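Local coordinates for uncharacterized protein SMc04130 (Sinorhizobium meliloti, PDB 3JU2) that is of unknown function but binds a zinc ion in a xylose isomerase-like TIM barrel, at residues G221-G226 with V248-A253; A176-H181 with H205-L210; K61-C66 with G97-V102; L101-G106 with V138-E143; V25-K30 with P260-I265. All blocks are in the same frame, centred on the assembly; numbering follows the deposited sequence. Where two conformers were deposited one is given.

Leaving the N terminus, the chain first meets helix 21-30, which in interaction 5 packs on the far later helix 261-276; this one contact spans 230 residues and encloses the other four. Within that loop, interaction 3 closes the beta-alpha-beta unit from strand 61-69 to strand 101-104. Interaction 4 starts on the strand where interaction 3 ends, sharing Leu101 and Val102, and closes the next unit at strand 140-142. Interaction 2 follows, pairing strands 173-178 and 201-206, and interaction 1 then joins the loops after strands 201-206 and 246-248. Nothing crosses, and interactions 1, 2 and 4 converge on one zinc ion.

Interaction 1: residues G221-G226 with V248-A253; sequences GMMGDG and VEIFSA. With ZN (zinc ion), chain D.
Met223 reaches across to Val248, and Met222 to Ile250, in a buried apolar contact without any hydrogen bond between the two segments. The Met223 side chain can be followed outward. CB and CG, the latter anti to the carbonyl carbon (chi1 -60°), only carry the chain across, and bends at chi2 and chi3 then curl the thioether over Val248. The first contact comes at SD, 3.8 Å from Val248 CG1, and the terminal CE settles 3.7 Å from Val248 CG2, so sulfur and methyl engage both branches of the valine. Cutting the side chain back to an alanine here removes the thioether and is likely to leave a gap over both Val248 methyls. The neighbouring Met222 places its CE 3.7 Å from Ile250 CD1, and Ile250 CG1 sits 3.6 Å from the carbonyl O of Gly221. Behind these side chains, a type II beta turn from Met222 to Asp225 is closed by Asp225 N donating to Met222 O over 3.0 Å. The packing of Met222 and Met223 on Ile250 and Val248 thus joins the loops that follow the last two strands of the TIM barrel. On the other side of the 248-250 backbone, Glu249 points away from the methionines and its OE1 binds the zinc ion at 2.1 Å, alongside Glu143, Asp178 and His205, in the metal site at the C-terminal end of the barrel.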
# COMPACT_ATOMS: atom_id res chain seq x y z
N GLY A 221 -7.82 6.42 11.87
CA GLY A 221 -8.63 7.55 12.29
C GLY A 221 -10.09 7.26 12.55
O GLY A 221 -10.67 6.29 12.03
N MET A 222 -10.70 8.13 13.36
CA MET A 222 -12.14 8.22 13.45
C MET A 222 -12.64 8.85 12.15
O MET A 222 -11.99 9.73 11.60
CB MET A 222 -12.55 9.12 14.64
CG MET A 222 -14.08 9.27 14.87
SD MET A 222 -15.13 7.93 15.26
CE MET A 222 -14.51 7.52 16.93
N MET A 223 -13.77 8.37 11.67
CA MET A 223 -14.43 8.90 10.47
C MET A 223 -14.51 10.42 10.50
O MET A 223 -15.00 11.00 11.47
CB MET A 223 -15.81 8.27 10.32
CG MET A 223 -15.82 6.74 10.18
SD MET A 223 -15.75 5.69 11.66
CE MET A 223 -17.17 6.37 12.59
N GLY A 224 -13.97 11.07 9.47
CA GLY A 224 -13.98 12.54 9.40
C GLY A 224 -12.70 13.22 9.85
O GLY A 224 -12.45 14.37 9.50
N ASP A 225 -11.88 12.52 10.63
CA ASP A 225 -10.60 13.06 11.06
C ASP A 225 -9.54 12.92 9.97
O ASP A 225 -8.49 13.56 10.04
CB ASP A 225 -10.11 12.34 12.33
CG ASP A 225 -10.78 12.87 13.60
OD1 ASP A 225 -11.68 13.74 13.50
OD2 ASP A 225 -10.39 12.43 14.70
N GLY A 226 -9.81 12.09 8.97
CA GLY A 226 -8.84 11.86 7.92
C GLY A 226 -9.23 12.38 6.55
O GLY A 226 -9.94 13.39 6.41
N VAL A 248 -17.76 0.15 12.13
CA VAL A 248 -16.62 0.90 12.65
C VAL A 248 -15.48 0.03 13.21
O VAL A 248 -15.64 -0.63 14.26
CB VAL A 248 -17.04 1.93 13.72
CG1 VAL A 248 -15.84 2.77 14.14
CG2 VAL A 248 -18.10 2.85 13.17
N GLU A 249 -14.34 0.08 12.54
CA GLU A 249 -13.12 -0.62 12.97
C GLU A 249 -11.91 0.33 13.05
O GLU A 249 -11.30 0.70 12.02
CB GLU A 249 -12.83 -1.82 12.06
CG GLU A 249 -11.68 -2.71 12.56
CD GLU A 249 -11.40 -3.86 11.62
OE1 GLU A 249 -11.47 -3.62 10.40
OE2 GLU A 249 -11.13 -4.99 12.09
N ILE A 250 -11.59 0.75 14.27
CA ILE A 250 -10.54 1.73 14.50
C ILE A 250 -9.48 1.09 15.42
O ILE A 250 -9.83 0.61 16.49
CB ILE A 250 -11.11 3.01 15.19
CG1 ILE A 250 -12.07 3.75 14.24
CG2 ILE A 250 -9.97 3.94 15.59
CD1 ILE A 250 -12.87 4.82 14.93
N PHE A 251 -8.22 1.05 14.99
CA PHE A 251 -7.13 0.69 15.91
C PHE A 251 -6.40 1.98 16.16
O PHE A 251 -5.79 2.56 15.23
CB PHE A 251 -6.14 -0.34 15.32
CG PHE A 251 -6.79 -1.56 14.69
CD1 PHE A 251 -7.95 -2.12 15.20
CD2 PHE A 251 -6.17 -2.18 13.61
CE1 PHE A 251 -8.53 -3.26 14.61
CE2 PHE A 251 -6.74 -3.31 13.01
CZ PHE A 251 -7.92 -3.86 13.52
N SER A 252 -6.51 2.49 17.39
CA SER A 252 -5.93 3.80 17.72
C SER A 252 -5.23 3.76 19.10
O SER A 252 -5.83 4.12 20.12
CB SER A 252 -7.00 4.88 17.70
OG SER A 252 -6.48 6.15 18.06
N ALA A 253 -3.97 3.34 19.11
CA ALA A 253 -3.23 3.13 20.38
C ALA A 253 -3.07 4.40 21.24
O ALA A 253 -3.11 4.32 22.48
CB ALA A 253 -1.88 2.52 20.08
ZN ZN D . -11.63 -4.14 8.40

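Interaction 2: residues A176-H181 with H205-L210; sequences AIDVYH and HICDWL. With ZN (zinc ion), chain D.
Asp178 and His205 form the tight end of this contact, where two parallel strands and two zinc ligands meet. His205 N donates to Ile177 O at 2.8 Å, and Val179 N returns a nearly straight bond (173°) to His205 O at 3.1 Å. Asp178 CG presses on His205 CB at 3.5 Å, with the carboxylate and imidazole planes 61° apart. Its oxygens divide the work: OD2 binds the zinc ion at 2.0 Å, while OD1 caps the following helix by accepting from Tyr180 N, which approaches from above the carboxylate plane. His205 ND1 binds the same zinc ion at 2.3 Å.

Further along, direct bonds give way to van der Waals contacts and one water. Cys207 SG touches Tyr180 CB at 3.6 Å, and Trp209 CE3 lies over one face of the Tyr180 ring; the two rings meet obliquely, their planes 36° apart. Here the water joins Tyr180 OH to Leu210 N, and Trp209 also packs on Ala151 of the second subunit. With Glu143 and Glu249 supplying the other protein ligands, three carboxylates surround one zinc ion; their mutual repulsion is likely to be offset by the metal and by Arg220, which donates to Asp178 OD2.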
# COMPACT_ATOMS: atom_id res chain seq x y z
N ALA A 176 -15.03 -8.47 2.31
CA ALA A 176 -15.23 -7.42 3.30
C ALA A 176 -14.45 -6.21 2.79
O ALA A 176 -13.23 -6.29 2.63
CB ALA A 176 -14.71 -7.84 4.69
N ILE A 177 -15.16 -5.13 2.46
CA ILE A 177 -14.53 -3.94 1.96
C ILE A 177 -14.27 -2.98 3.13
O ILE A 177 -15.20 -2.36 3.65
CB ILE A 177 -15.38 -3.23 0.87
CG1 ILE A 177 -15.68 -4.19 -0.29
CG2 ILE A 177 -14.70 -1.93 0.39
CD1 ILE A 177 -16.65 -3.63 -1.31
N ASP A 178 -13.00 -2.88 3.53
CA ASP A 178 -12.57 -1.92 4.58
C ASP A 178 -11.92 -0.72 3.93
O ASP A 178 -10.89 -0.84 3.24
CB ASP A 178 -11.60 -2.61 5.56
CG ASP A 178 -11.23 -1.74 6.81
OD1 ASP A 178 -11.25 -0.50 6.80
OD2 ASP A 178 -10.94 -2.36 7.86
N VAL A 179 -12.49 0.46 4.15
CA VAL A 179 -11.98 1.69 3.54
C VAL A 179 -10.48 1.94 3.83
O VAL A 179 -9.79 2.51 2.98
CB VAL A 179 -12.84 2.94 3.91
CG1 VAL A 179 -14.31 2.74 3.47
CG2 VAL A 179 -12.73 3.31 5.44
N TYR A 180 -9.99 1.50 4.99
CA TYR A 180 -8.58 1.70 5.37
C TYR A 180 -7.68 0.96 4.39
O TYR A 180 -6.64 1.48 3.98
CB TYR A 180 -8.30 1.21 6.79
CG TYR A 180 -7.09 1.86 7.40
CD1 TYR A 180 -7.14 3.19 7.81
CD2 TYR A 180 -5.88 1.15 7.56
CE1 TYR A 180 -6.01 3.82 8.37
CE2 TYR A 180 -4.75 1.76 8.15
CZ TYR A 180 -4.83 3.10 8.55
OH TYR A 180 -3.74 3.72 9.11
N HIS A 181 -8.12 -0.23 4.01
CA HIS A 181 -7.34 -1.10 3.14
C HIS A 181 -7.41 -0.77 1.64
O HIS A 181 -6.47 -1.06 0.91
CB HIS A 181 -7.76 -2.53 3.41
CG HIS A 181 -7.52 -2.96 4.83
ND1 HIS A 181 -6.39 -2.58 5.54
CD2 HIS A 181 -8.25 -3.73 5.66
CE1 HIS A 181 -6.45 -3.11 6.75
NE2 HIS A 181 -7.57 -3.81 6.85
N HIS A 205 -16.41 -1.87 6.16
CA HIS A 205 -15.77 -1.37 7.40
C HIS A 205 -15.35 0.06 7.21
O HIS A 205 -14.83 0.43 6.15
CB HIS A 205 -14.55 -2.19 7.81
CG HIS A 205 -14.84 -3.63 8.08
ND1 HIS A 205 -13.87 -4.50 8.53
CD2 HIS A 205 -15.98 -4.36 7.97
CE1 HIS A 205 -14.39 -5.71 8.67
NE2 HIS A 205 -15.67 -5.65 8.33
N ILE A 206 -15.55 0.85 8.24
CA ILE A 206 -15.28 2.26 8.18
C ILE A 206 -14.36 2.77 9.28
O ILE A 206 -14.26 2.19 10.30
CB ILE A 206 -16.56 3.08 8.05
CG1 ILE A 206 -17.54 2.74 9.16
CG2 ILE A 206 -17.22 2.81 6.75
CD1 ILE A 206 -18.53 3.82 9.44
N CYS A 207 -13.73 3.90 9.01
CA CYS A 207 -12.65 4.51 9.76
C CYS A 207 -12.05 5.53 8.82
O CYS A 207 -12.65 5.85 7.86
CB CYS A 207 -11.62 3.49 10.20
SG CYS A 207 -10.84 2.59 8.95
N ASP A 208 -10.88 6.05 9.10
CA ASP A 208 -10.30 7.06 8.24
C ASP A 208 -8.80 6.93 8.16
O ASP A 208 -8.18 6.37 9.01
CB ASP A 208 -10.70 8.46 8.69
CG ASP A 208 -11.00 9.40 7.53
OD1 ASP A 208 -11.75 10.33 7.74
OD2 ASP A 208 -10.49 9.24 6.44
N TRP A 209 -8.26 7.47 7.10
CA TRP A 209 -6.82 7.51 6.87
C TRP A 209 -6.33 8.89 7.30
O TRP A 209 -6.61 9.92 6.66
CB TRP A 209 -6.49 7.29 5.37
CG TRP A 209 -5.02 7.23 5.12
CD1 TRP A 209 -4.19 8.27 4.86
CD2 TRP A 209 -4.20 6.05 5.15
NE1 TRP A 209 -2.90 7.83 4.72
CE2 TRP A 209 -2.87 6.47 4.88
CE3 TRP A 209 -4.45 4.69 5.37
CZ2 TRP A 209 -1.78 5.57 4.83
CZ3 TRP A 209 -3.37 3.78 5.31
CH2 TRP A 209 -2.05 4.24 5.05
N LEU A 210 -5.54 8.90 8.36
CA LEU A 210 -5.01 10.16 8.89
C LEU A 210 -3.86 10.71 8.08
O LEU A 210 -3.06 9.96 7.48
CB LEU A 210 -4.60 9.98 10.36
CG LEU A 210 -5.75 9.57 11.28
CD1 LEU A 210 -5.25 9.30 12.71
CD2 LEU A 210 -6.86 10.64 11.27
ZN ZN D . -11.63 -4.14 8.40
O HOH W 1 -4.27 6.49 9.47

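Interaction 3: residues K61-C66 with G97-V102; sequences KLTGLC and GADCLV
Leu62 and Ala98 lie near the start of two segments that head 36° apart and stay in step to Cys66 and Val102. Asp99 N donates to Leu62 O at 2.8 Å, an isolated bond whose acceptor is met nearly along its C=O axis. Regular parallel pairing is seen beyond Thr63 and Gly64, at Leu65 with Leu101: Leu65 N donates to Cys100 O at 3.0 Å and Leu65 O accepts from Val102 N at 3.1 Å. Gly64 CA comes within 3.3 Å of the same Cys100 O, a CA-H...O contact, and a CB modelled on this glycine would sit tightly against Val102 CG2.

Among the side chains, Asp99 marks the outer end. Lys61 crosses it at about a right angle, its chain bent at chi2 and chi3, and NZ forms a salt bridge with Asp99 OD2 at 3.3 Å, the hydrogen bond in it being weak. A water that accepts from Leu62 N lies within hydrogen-bonding distance of Asp99 OD1 and Gly97 O. A leucine in place of Asp99 would probably leave the Lys61 ammonium without this partner and deprive the water of one anchor. Inward, Ala98 CB rests against Leu62 CB at 4.1 Å, and Leu65 CD2 meets Leu101 CD1 at 4.0 Å.

These strands belong to one right-handed beta-alpha-beta crossover. Its helix 76-96, which ends in a Schellman motif at Gly97, packs on Leu62, Leu65 and Leu101, while strands 35-37 and 140-142 flank the pair in the barrel.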
# COMPACT_ATOMS: atom_id res chain seq x y z
N LYS A 61 -27.27 -8.38 15.81
CA LYS A 61 -26.69 -8.60 14.49
C LYS A 61 -25.16 -8.61 14.62
O LYS A 61 -24.57 -7.71 15.20
CB LYS A 61 -27.18 -7.53 13.49
CG LYS A 61 -26.37 -7.44 12.18
CD LYS A 61 -27.25 -7.39 10.93
CE LYS A 61 -27.77 -8.78 10.57
NZ LYS A 61 -28.20 -8.89 9.14
N LEU A 62 -24.54 -9.66 14.09
CA LEU A 62 -23.10 -9.70 13.96
C LEU A 62 -22.74 -9.52 12.51
O LEU A 62 -23.01 -10.40 11.68
CB LEU A 62 -22.51 -10.99 14.53
CG LEU A 62 -22.13 -11.05 16.01
CD1 LEU A 62 -23.33 -10.88 16.94
CD2 LEU A 62 -21.45 -12.36 16.27
N THR A 63 -22.15 -8.37 12.19
CA THR A 63 -21.78 -8.03 10.81
C THR A 63 -20.57 -8.85 10.31
O THR A 63 -20.28 -8.91 9.11
CB THR A 63 -21.56 -6.51 10.65
OG1 THR A 63 -20.71 -6.01 11.70
CG2 THR A 63 -22.90 -5.78 10.74
N GLY A 64 -19.89 -9.49 11.25
CA GLY A 64 -18.73 -10.30 11.01
C GLY A 64 -18.23 -10.93 12.28
O GLY A 64 -18.49 -10.44 13.34
N LEU A 65 -17.50 -12.02 12.15
CA LEU A 65 -16.57 -12.49 13.15
C LEU A 65 -15.13 -12.31 12.71
O LEU A 65 -14.78 -12.73 11.65
CB LEU A 65 -16.84 -13.95 13.46
CG LEU A 65 -16.01 -14.57 14.58
CD1 LEU A 65 -16.30 -13.97 15.89
CD2 LEU A 65 -16.17 -16.02 14.66
N CYS A 66 -14.34 -11.65 13.54
CA CYS A 66 -12.91 -11.51 13.29
C CYS A 66 -12.15 -12.55 14.11
O CYS A 66 -12.54 -12.87 15.23
CB CYS A 66 -12.44 -10.10 13.65
SG CYS A 66 -13.19 -8.79 12.67
N GLY A 97 -24.39 -16.66 14.76
CA GLY A 97 -25.20 -16.09 13.68
C GLY A 97 -24.56 -14.94 12.93
O GLY A 97 -25.26 -14.04 12.47
N ALA A 98 -23.23 -14.96 12.82
CA ALA A 98 -22.50 -13.91 12.12
C ALA A 98 -22.82 -13.89 10.62
O ALA A 98 -22.97 -14.95 10.00
CB ALA A 98 -20.99 -14.05 12.35
N ASP A 99 -22.95 -12.69 10.05
CA ASP A 99 -23.21 -12.50 8.62
C ASP A 99 -22.08 -13.01 7.70
O ASP A 99 -22.32 -13.30 6.52
CB ASP A 99 -23.45 -11.02 8.31
CG ASP A 99 -24.71 -10.47 8.99
OD1 ASP A 99 -25.42 -11.21 9.70
OD2 ASP A 99 -24.97 -9.26 8.80
N CYS A 100 -20.86 -13.06 8.24
CA CYS A 100 -19.70 -13.62 7.54
C CYS A 100 -18.57 -13.88 8.53
O CYS A 100 -18.55 -13.30 9.62
CB CYS A 100 -19.19 -12.66 6.43
SG CYS A 100 -18.59 -11.08 7.05
N LEU A 101 -17.67 -14.78 8.16
CA LEU A 101 -16.38 -14.90 8.82
C LEU A 101 -15.36 -14.12 8.00
O LEU A 101 -15.11 -14.45 6.82
CB LEU A 101 -15.93 -16.36 8.94
CG LEU A 101 -14.53 -16.60 9.52
CD1 LEU A 101 -14.46 -16.25 11.03
CD2 LEU A 101 -14.11 -18.03 9.28
N VAL A 102 -14.77 -13.09 8.62
CA VAL A 102 -13.74 -12.28 7.97
C VAL A 102 -12.43 -13.07 7.85
O VAL A 102 -11.98 -13.66 8.82
CB VAL A 102 -13.51 -10.92 8.74
CG1 VAL A 102 -12.33 -10.11 8.15
CG2 VAL A 102 -14.78 -10.08 8.73
O HOH W 2 -26.04 -11.38 12.53

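Interaction 4: residues L101-G106 with V138-E143; sequences LVLVAG and VPLAIE. With ZN (zinc ion), chain D.
The beta-alpha-beta unit made of strand 101-104, helix 115-136 and strand 140-142 closes here, with Leu101 to Leu103 paired in parallel with Leu140 to Ile142. The short strand axes approach to 4.6 Å at 35°. Four backbone bonds alternate along the pair: Leu101 N donates to Pro139 O, Ala141 N to Leu101 O, Leu103 N to Ala141 O, and finally Glu143 N to Leu103 O at 3.0 Å. A water extends this ladder, donating to Leu103 O and to Glu143 O and accepting from Ala105 N.

On the side facing the helices, Leu101 and Leu140 lie side by side, their CD2 methyls 4.0 Å apart, and Leu103 CD1 crosses to Leu140 CB at 4.1 Å. Helix 76-96 touches Leu101 and Leu103, and helix 115-136 meets Leu103, Leu140 and Ile142.

Val102, Ala141 and Glu143 lead to the barrel interior. Glu143 carries its carboxylate out to the metal on an extended chain, CG lying anti to the backbone N (chi1 174°). OE2 binds zinc at 2.1 Å, while OE1, which does not bind the metal, lies against Val102 CG1 at 3.2 Å. Asp178, His205 and Glu249 come from the C-terminal ends of other barrel strands or just beyond them, and ligands gathered at this end are typical of metal sites in TIM barrels of the xylose isomerase-like family.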
# COMPACT_ATOMS: atom_id res chain seq x y z
N LEU A 101 -17.67 -14.78 8.16
CA LEU A 101 -16.38 -14.90 8.82
C LEU A 101 -15.36 -14.12 8.00
O LEU A 101 -15.11 -14.45 6.82
CB LEU A 101 -15.93 -16.36 8.94
CG LEU A 101 -14.53 -16.60 9.52
CD1 LEU A 101 -14.46 -16.25 11.03
CD2 LEU A 101 -14.11 -18.03 9.28
N VAL A 102 -14.77 -13.09 8.62
CA VAL A 102 -13.74 -12.28 7.97
C VAL A 102 -12.43 -13.07 7.85
O VAL A 102 -11.98 -13.66 8.82
CB VAL A 102 -13.51 -10.92 8.74
CG1 VAL A 102 -12.33 -10.11 8.15
CG2 VAL A 102 -14.78 -10.08 8.73
N LEU A 103 -11.82 -13.08 6.67
CA LEU A 103 -10.54 -13.76 6.46
C LEU A 103 -9.41 -12.78 6.20
O LEU A 103 -9.47 -11.96 5.27
CB LEU A 103 -10.63 -14.75 5.29
CG LEU A 103 -11.67 -15.87 5.33
CD1 LEU A 103 -11.51 -16.72 4.08
CD2 LEU A 103 -11.55 -16.74 6.58
N VAL A 104 -8.38 -12.86 7.04
CA VAL A 104 -7.15 -12.07 6.87
C VAL A 104 -6.07 -13.08 6.49
O VAL A 104 -5.75 -14.00 7.25
CB VAL A 104 -6.79 -11.29 8.14
CG1 VAL A 104 -5.40 -10.66 8.02
CG2 VAL A 104 -7.85 -10.22 8.43
N ALA A 105 -5.55 -12.90 5.28
CA ALA A 105 -4.90 -13.97 4.53
C ALA A 105 -3.68 -14.62 5.20
O ALA A 105 -3.48 -15.82 5.08
CB ALA A 105 -4.56 -13.49 3.14
N GLY A 106 -2.89 -13.83 5.94
CA GLY A 106 -1.57 -14.28 6.40
C GLY A 106 -0.52 -13.77 5.43
O GLY A 106 -0.80 -13.60 4.24
N VAL A 138 -22.15 -20.16 6.62
CA VAL A 138 -21.24 -19.07 6.96
C VAL A 138 -20.49 -18.61 5.71
O VAL A 138 -19.58 -19.28 5.25
CB VAL A 138 -20.22 -19.46 8.09
CG1 VAL A 138 -19.29 -18.27 8.42
CG2 VAL A 138 -20.95 -19.90 9.33
N PRO A 139 -20.89 -17.46 5.16
CA PRO A 139 -20.18 -16.82 4.05
C PRO A 139 -18.76 -16.45 4.50
O PRO A 139 -18.57 -16.04 5.64
CB PRO A 139 -20.99 -15.56 3.79
CG PRO A 139 -22.36 -15.87 4.34
CD PRO A 139 -22.08 -16.69 5.55
N LEU A 140 -17.79 -16.64 3.62
CA LEU A 140 -16.40 -16.31 3.92
C LEU A 140 -16.09 -14.98 3.29
O LEU A 140 -16.19 -14.84 2.08
CB LEU A 140 -15.47 -17.39 3.36
CG LEU A 140 -15.52 -18.78 4.01
CD1 LEU A 140 -14.48 -19.70 3.36
CD2 LEU A 140 -15.34 -18.75 5.54
N ALA A 141 -15.73 -13.98 4.10
CA ALA A 141 -15.41 -12.66 3.58
C ALA A 141 -13.90 -12.46 3.55
O ALA A 141 -13.25 -12.32 4.60
CB ALA A 141 -16.11 -11.54 4.39
N ILE A 142 -13.33 -12.49 2.34
CA ILE A 142 -11.93 -12.13 2.16
C ILE A 142 -11.81 -10.64 2.38
O ILE A 142 -12.45 -9.84 1.70
CB ILE A 142 -11.43 -12.48 0.73
CG1 ILE A 142 -11.55 -13.99 0.48
CG2 ILE A 142 -9.98 -11.98 0.51
CD1 ILE A 142 -11.27 -14.37 -0.96
N GLU A 143 -10.97 -10.24 3.34
CA GLU A 143 -10.76 -8.82 3.54
C GLU A 143 -9.42 -8.46 2.93
O GLU A 143 -8.37 -8.81 3.51
CB GLU A 143 -10.81 -8.47 5.04
CG GLU A 143 -10.44 -7.02 5.30
CD GLU A 143 -10.60 -6.63 6.77
OE1 GLU A 143 -10.49 -7.49 7.67
OE2 GLU A 143 -10.81 -5.44 7.01
ZN ZN D . -11.63 -4.14 8.40
O HOH W 3 -7.01 -11.12 3.54

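Interaction 5: residues V25-K30 with P260-I265; sequences VDICLK and PADEVI
Lys30 and Asp262 form a salt bridge between two helices, and Asp262 OD1 also pairs with His31 NE2, so the carboxylate has a second partner beside the lysine. Asp262 was modelled in two conformers, and the geometry that follows describes just one of them. In it, Lys30 NZ donates to Asp262 OD1 at 3.0 Å, approaching from above the carboxylate plane, 37° out of it, and the two side chains cross at about a right angle.

Moving inward from the salt bridge, Ile27 occupies the middle of the contact and uses two branches. Its CG2, anti to the backbone N, sits 3.6 Å from Asp262 OD1 and 3.9 Å from Ile265 CG1, whereas CD1 reaches forward to Ala261 CB at 3.8 Å. Deeper still, Cys28 SG faces Ile265 CD1 at 4.3 Å, and both residues rest on Ile10 of the first barrel strand. The short helix axes pass 10.2 Å apart, at 45°, a separation bridged by side chains alone. Joined in this way are the first and last helices of the chain, neighbours that close the outer helical layer around the parallel barrel, as in TIM barrels generally.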
# COMPACT_ATOMS: atom_id res chain seq x y z
N VAL A 25 -20.94 -4.77 24.45
CA VAL A 25 -22.32 -4.97 23.99
C VAL A 25 -23.29 -4.06 24.76
O VAL A 25 -24.10 -3.34 24.16
CB VAL A 25 -22.73 -6.46 24.03
CG1 VAL A 25 -24.23 -6.62 23.85
CG2 VAL A 25 -21.98 -7.26 22.95
N ASP A 26 -23.15 -4.06 26.09
CA ASP A 26 -23.87 -3.16 27.00
C ASP A 26 -23.76 -1.69 26.59
O ASP A 26 -24.78 -0.99 26.53
CB ASP A 26 -23.37 -3.39 28.44
CG ASP A 26 -24.10 -2.53 29.47
OD1 ASP A 26 -24.79 -3.10 30.34
OD2 ASP A 26 -23.97 -1.29 29.42
N ILE A 27 -22.54 -1.22 26.32
CA ILE A 27 -22.31 0.17 25.92
C ILE A 27 -22.95 0.45 24.55
O ILE A 27 -23.57 1.50 24.37
CB ILE A 27 -20.80 0.53 25.92
CG1 ILE A 27 -20.26 0.53 27.35
CG2 ILE A 27 -20.54 1.90 25.30
CD1 ILE A 27 -18.77 0.44 27.40
N CYS A 28 -22.80 -0.49 23.61
CA CYS A 28 -23.41 -0.35 22.28
C CYS A 28 -24.94 -0.27 22.34
O CYS A 28 -25.53 0.63 21.75
CB CYS A 28 -22.97 -1.49 21.35
SG CYS A 28 -21.24 -1.31 20.81
N LEU A 29 -25.56 -1.20 23.06
CA LEU A 29 -27.03 -1.25 23.17
C LEU A 29 -27.59 -0.00 23.82
O LEU A 29 -28.70 0.41 23.50
CB LEU A 29 -27.49 -2.47 23.95
CG LEU A 29 -27.34 -3.86 23.37
CD1 LEU A 29 -27.45 -4.84 24.52
CD2 LEU A 29 -28.38 -4.15 22.28
N LYS A 30 -26.81 0.58 24.73
CA LYS A 30 -27.16 1.81 25.44
C LYS A 30 -27.15 3.04 24.53
O LYS A 30 -27.92 3.97 24.73
CB LYS A 30 -26.21 2.01 26.63
CG LYS A 30 -26.57 3.15 27.59
CD LYS A 30 -25.63 3.24 28.80
CE LYS A 30 -24.21 3.53 28.38
NZ LYS A 30 -23.51 4.49 29.25
N PRO A 260 -12.46 7.07 27.42
CA PRO A 260 -13.55 6.23 27.94
C PRO A 260 -14.37 5.66 26.78
O PRO A 260 -14.65 6.39 25.82
CB PRO A 260 -14.42 7.22 28.73
CG PRO A 260 -13.50 8.34 29.08
CD PRO A 260 -12.56 8.45 27.93
N ALA A 261 -14.72 4.38 26.88
CA ALA A 261 -15.44 3.68 25.81
C ALA A 261 -16.74 4.38 25.41
O ALA A 261 -17.08 4.40 24.23
CB ALA A 261 -15.71 2.27 26.22
N ASP A 262 -17.44 4.96 26.39
CA ASP A 262 -18.67 5.70 26.11
C ASP A 262 -18.45 6.91 25.21
O ASP A 262 -19.28 7.18 24.35
CB ASP A 262 -19.39 6.12 27.40
CG ASP A 262 -20.40 5.08 27.88
OD1 ASP A 262 -21.41 4.85 27.18
OD2 ASP A 262 -20.19 4.51 28.96
N GLU A 263 -17.34 7.62 25.40
CA GLU A 263 -17.00 8.76 24.55
C GLU A 263 -16.67 8.31 23.11
O GLU A 263 -16.99 9.01 22.15
CB GLU A 263 -15.82 9.52 25.14
CG GLU A 263 -15.48 10.82 24.42
CD GLU A 263 -14.14 11.43 24.87
OE1 GLU A 263 -13.59 10.99 25.90
OE2 GLU A 263 -13.65 12.35 24.18
N VAL A 264 -16.01 7.15 22.98
CA VAL A 264 -15.62 6.61 21.67
C VAL A 264 -16.88 6.23 20.87
O VAL A 264 -17.05 6.68 19.73
CB VAL A 264 -14.67 5.40 21.82
CG1 VAL A 264 -14.32 4.77 20.46
CG2 VAL A 264 -13.39 5.81 22.59
N ILE A 265 -17.76 5.45 21.49
CA ILE A 265 -19.01 5.01 20.86
C ILE A 265 -19.97 6.18 20.52
O ILE A 265 -20.61 6.17 19.46
CB ILE A 265 -19.71 3.90 21.72
CG1 ILE A 265 -18.80 2.68 21.92
CG2 ILE A 265 -21.05 3.48 21.13
CD1 ILE A 265 -18.39 1.93 20.64